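Local structure of Rep protein (Adeno-associated virus - 5, 1M55) at residues R60-Y65 / K117-G122. The protein probably binds the viral replication origin and nicks one DNA strand there, as a metal-dependent endonuclease that initiates rolling-circle-type replication. Sequence-based numbering, arbitrary orientation.
Sequences RRVFLY and KVVFQG
Val62 meets Val118 and Val119 where helix 50-71 packs against the C-terminal end of helix 101-118, in the Rep nuclease fold, a central antiparallel sheet flanked by helices. The HUH signature of this family is carried by strand 88-95, whose His89 and His91 bind a zinc ion with Glu82.

The contact is wholly apolar and small, burying 98 Å² in all, with no hydrogen bond across it. One branch of Val62 carries it: CG2 lies anti to the carbonyl carbon, with CG1 anti to the backbone N (chi1 171°), and this points CG2 at the gap between Val118 CG1 and Val119 CG2. It touches Val118 CG1 at 3.8 Å and, more loosely, Val119 CG2 at 4.2 Å. The Val62 side chain passes alongside both valines, running the other way. Val62 also leans on Gln114 and Leu115 of helix 101-118, and Phe63 on its Ile111, while the buried Val119 packs on Trp29 of helix 24-32.

Further along, Gln121 adopts left-handed backbone angles and Gly122, also with a positive phi, is tied to Val116 by a backbone hydrogen bond.

Charged groups lie along helix 50-71 away from the valines. Asp57 forms salt bridges with both Arg60 NH2 and Arg61 NE, its negative charge probably favouring the close approach of the two guanidinium groups, and Arg60 also makes a cation-pi contact with Trp166. The Arg60 guanidinium comes edge-on over the face of the Arg61 group, their planes steeply inclined, with Arg61 NH2 at the edge of the Arg60 group and in its plane, and Arg60 NH2 lying 3.1 Å above the Arg61 guanidinium plane, over its centre.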
ATOM      1  N   ARG A  60      -3.946   2.565   4.325  1.00  6.04           N
ATOM      2  CA  ARG A  60      -4.110   1.141   4.062  1.00  7.15           C
ATOM      3  C   ARG A  60      -5.380   0.580   4.696  1.00  7.23           C
ATOM      4  O   ARG A  60      -6.184  -0.070   4.019  1.00  7.77           O
ATOM      5  CB  ARG A  60      -2.901   0.357   4.574  1.00  8.88           C
ATOM      6  CG  ARG A  60      -3.071  -1.137   4.439  1.00 13.09           C
ATOM      7  CD  ARG A  60      -2.027  -1.885   5.218  1.00 13.58           C
ATOM      8  NE  ARG A  60      -2.157  -1.741   6.669  1.00 12.25           N
ATOM      9  CZ  ARG A  60      -2.789  -2.610   7.454  1.00 11.09           C
ATOM     10  NH1 ARG A  60      -3.378  -3.684   6.934  1.00 11.19           N
ATOM     11  NH2 ARG A  60      -2.742  -2.464   8.770  1.00 12.04           N
ATOM     12  N   ARG A  61      -5.564   0.827   5.991  1.00  6.32           N
ATOM     13  CA  ARG A  61      -6.747   0.316   6.678  1.00  5.58           C
ATOM     14  C   ARG A  61      -8.045   0.901   6.124  1.00  6.06           C
ATOM     15  O   ARG A  61      -8.992   0.166   5.848  1.00  6.73           O
ATOM     16  CB  ARG A  61      -6.642   0.553   8.183  1.00  6.74           C
ATOM     17  CG  ARG A  61      -5.514  -0.228   8.844  1.00  7.03           C
ATOM     18  CD  ARG A  61      -5.429   0.104  10.327  1.00  8.38           C
ATOM     19  NE  ARG A  61      -4.281  -0.520  10.981  1.00  7.88           N
ATOM     20  CZ  ARG A  61      -4.288  -1.737  11.515  1.00 10.25           C
ATOM     21  NH1 ARG A  61      -5.383  -2.483  11.473  1.00 10.91           N
ATOM     22  NH2 ARG A  61      -3.204  -2.198  12.121  1.00 12.93           N
ATOM     23  N   VAL A  62      -8.094   2.217   5.941  1.00  6.58           N
ATOM     24  CA  VAL A  62      -9.300   2.847   5.411  1.00  6.90           C
ATOM     25  C   VAL A  62      -9.619   2.300   4.011  1.00  7.59           C
ATOM     26  O   VAL A  62     -10.779   2.001   3.697  1.00  7.89           O
ATOM     27  CB  VAL A  62      -9.174   4.388   5.380  1.00  7.26           C
ATOM     28  CG1 VAL A  62     -10.348   5.003   4.621  1.00  7.55           C
ATOM     29  CG2 VAL A  62      -9.132   4.929   6.813  1.00  7.33           C
ATOM     30  N   PHE A  63      -8.578   2.119   3.204  1.00  7.41           N
ATOM     31  CA  PHE A  63      -8.722   1.596   1.851  1.00  7.24           C
ATOM     32  C   PHE A  63      -9.319   0.192   1.905  1.00  7.50           C
ATOM     33  O   PHE A  63     -10.319  -0.091   1.244  1.00  7.90           O
ATOM     34  CB  PHE A  63      -7.347   1.551   1.162  1.00  7.76           C
ATOM     35  CG  PHE A  63      -7.393   1.113  -0.281  1.00  8.75           C
ATOM     36  CD1 PHE A  63      -7.223   2.041  -1.303  1.00 10.09           C
ATOM     37  CD2 PHE A  63      -7.593  -0.223  -0.620  1.00  9.30           C
ATOM     38  CE1 PHE A  63      -7.256   1.643  -2.643  1.00 10.73           C
ATOM     39  CE2 PHE A  63      -7.628  -0.630  -1.953  1.00 10.09           C
ATOM     40  CZ  PHE A  63      -7.458   0.307  -2.965  1.00 10.36           C
ATOM     41  N   LEU A  64      -8.709  -0.681   2.700  1.00  7.48           N
ATOM     42  CA  LEU A  64      -9.169  -2.062   2.812  1.00  7.85           C
ATOM     43  C   LEU A  64     -10.583  -2.208   3.348  1.00  8.55           C
ATOM     44  O   LEU A  64     -11.353  -3.023   2.844  1.00  8.83           O
ATOM     45  CB  LEU A  64      -8.194  -2.893   3.652  1.00  7.94           C
ATOM     46  CG  LEU A  64      -6.814  -3.084   3.008  1.00  8.68           C
ATOM     47  CD1 LEU A  64      -5.850  -3.720   3.996  1.00  8.50           C
ATOM     48  CD2 LEU A  64      -6.932  -3.915   1.739  1.00 10.02           C
ATOM     49  N   TYR A  65     -10.933  -1.418   4.358  1.00  8.96           N
ATOM     50  CA  TYR A  65     -12.268  -1.493   4.941  1.00 10.32           C
ATOM     51  C   TYR A  65     -13.313  -1.068   3.915  1.00 10.04           C
ATOM     52  O   TYR A  65     -14.367  -1.700   3.791  1.00 10.65           O
ATOM     53  CB  TYR A  65     -12.354  -0.643   6.217  1.00 12.18           C
ATOM     54  CG  TYR A  65     -11.396  -1.090   7.314  1.00 13.65           C
ATOM     55  CD1 TYR A  65     -11.150  -0.283   8.430  1.00 14.61           C
ATOM     56  CD2 TYR A  65     -10.690  -2.292   7.206  1.00 14.07           C
ATOM     57  CE1 TYR A  65     -10.222  -0.664   9.402  1.00 15.03           C
ATOM     58  CE2 TYR A  65      -9.757  -2.677   8.170  1.00 15.81           C
ATOM     59  CZ  TYR A  65      -9.529  -1.858   9.261  1.00 18.48           C
ATOM     60  OH  TYR A  65      -8.587  -2.231  10.195  1.00 22.40           O
ATOM     61  N   LYS A 117     -11.716  12.353   3.312  1.00 10.52           N
ATOM     62  CA  LYS A 117     -12.494  12.705   4.496  1.00 10.90           C
ATOM     63  C   LYS A 117     -11.914  12.203   5.817  1.00 11.43           C
ATOM     64  O   LYS A 117     -11.766  12.967   6.773  1.00 11.90           O
ATOM     65  CB  LYS A 117     -13.933  12.206   4.346  1.00 14.73           C
ATOM     66  CG  LYS A 117     -14.722  12.957   3.289  1.00 20.82           C
ATOM     67  CD  LYS A 117     -16.190  12.580   3.277  1.00 28.89           C
ATOM     68  CE  LYS A 117     -16.409  11.165   2.789  1.00 39.27           C
ATOM     69  NZ  LYS A 117     -17.863  10.884   2.633  1.00 46.96           N
ATOM     70  N   VAL A 118     -11.580  10.919   5.868  1.00 10.93           N
ATOM     71  CA  VAL A 118     -11.063  10.298   7.083  1.00 11.08           C
ATOM     72  C   VAL A 118      -9.617  10.607   7.455  1.00 11.79           C
ATOM     73  O   VAL A 118      -9.318  10.931   8.608  1.00 12.81           O
ATOM     74  CB  VAL A 118     -11.234   8.756   7.022  1.00 10.97           C
ATOM     75  CG1 VAL A 118     -10.623   8.092   8.245  1.00 11.01           C
ATOM     76  CG2 VAL A 118     -12.702   8.406   6.905  1.00 11.06           C
ATOM     77  N   VAL A 119      -8.717  10.497   6.488  1.00 10.89           N
ATOM     78  CA  VAL A 119      -7.309  10.714   6.767  1.00 10.74           C
ATOM     79  C   VAL A 119      -6.853  12.160   6.608  1.00 11.40           C
ATOM     80  O   VAL A 119      -6.030  12.647   7.387  1.00 12.20           O
ATOM     81  CB  VAL A 119      -6.416   9.801   5.868  1.00 10.49           C
ATOM     82  CG1 VAL A 119      -4.982   9.791   6.373  1.00 10.69           C
ATOM     83  CG2 VAL A 119      -6.973   8.384   5.816  1.00 10.29           C
ATOM     84  N   PHE A 120      -7.439  12.866   5.647  1.00 10.72           N
ATOM     85  CA  PHE A 120      -7.010  14.227   5.360  1.00 10.51           C
ATOM     86  C   PHE A 120      -7.924  15.393   5.700  1.00 11.56           C
ATOM     87  O   PHE A 120      -7.773  16.482   5.150  1.00 11.62           O
ATOM     88  CB  PHE A 120      -6.512  14.287   3.915  1.00  9.72           C
ATOM     89  CG  PHE A 120      -5.468  13.250   3.618  1.00  9.16           C
ATOM     90  CD1 PHE A 120      -5.741  12.189   2.761  1.00  9.53           C
ATOM     91  CD2 PHE A 120      -4.238  13.289   4.270  1.00  8.60           C
ATOM     92  CE1 PHE A 120      -4.800  11.174   2.568  1.00  9.55           C
ATOM     93  CE2 PHE A 120      -3.297  12.286   4.084  1.00  9.20           C
ATOM     94  CZ  PHE A 120      -3.578  11.224   3.234  1.00  9.20           C
ATOM     95  N   GLN A 121      -8.853  15.171   6.627  1.00 13.03           N
ATOM     96  CA  GLN A 121      -9.759  16.223   7.091  1.00 14.32           C
ATOM     97  C   GLN A 121     -10.493  16.970   5.979  1.00 15.07           C
ATOM     98  O   GLN A 121     -10.763  18.167   6.101  1.00 16.98           O
ATOM     99  CB  GLN A 121      -8.966  17.231   7.937  1.00 17.80           C
ATOM    100  CG  GLN A 121      -8.115  16.594   9.013  1.00 17.58           C
ATOM    101  CD  GLN A 121      -7.168  17.573   9.692  1.00 16.87           C
ATOM    102  OE1 GLN A 121      -7.318  18.791   9.583  1.00 16.24           O
ATOM    103  NE2 GLN A 121      -6.172  17.037  10.383  1.00 17.21           N
ATOM    104  N   GLY A 122     -10.795  16.278   4.885  1.00 13.58           N
ATOM    105  CA  GLY A 122     -11.489  16.915   3.781  1.00 13.25           C
ATOM    106  C   GLY A 122     -10.595  17.717   2.849  1.00 14.35           C
ATOM    107  O   GLY A 122     -11.091  18.360   1.921  1.00 15.56           O
TER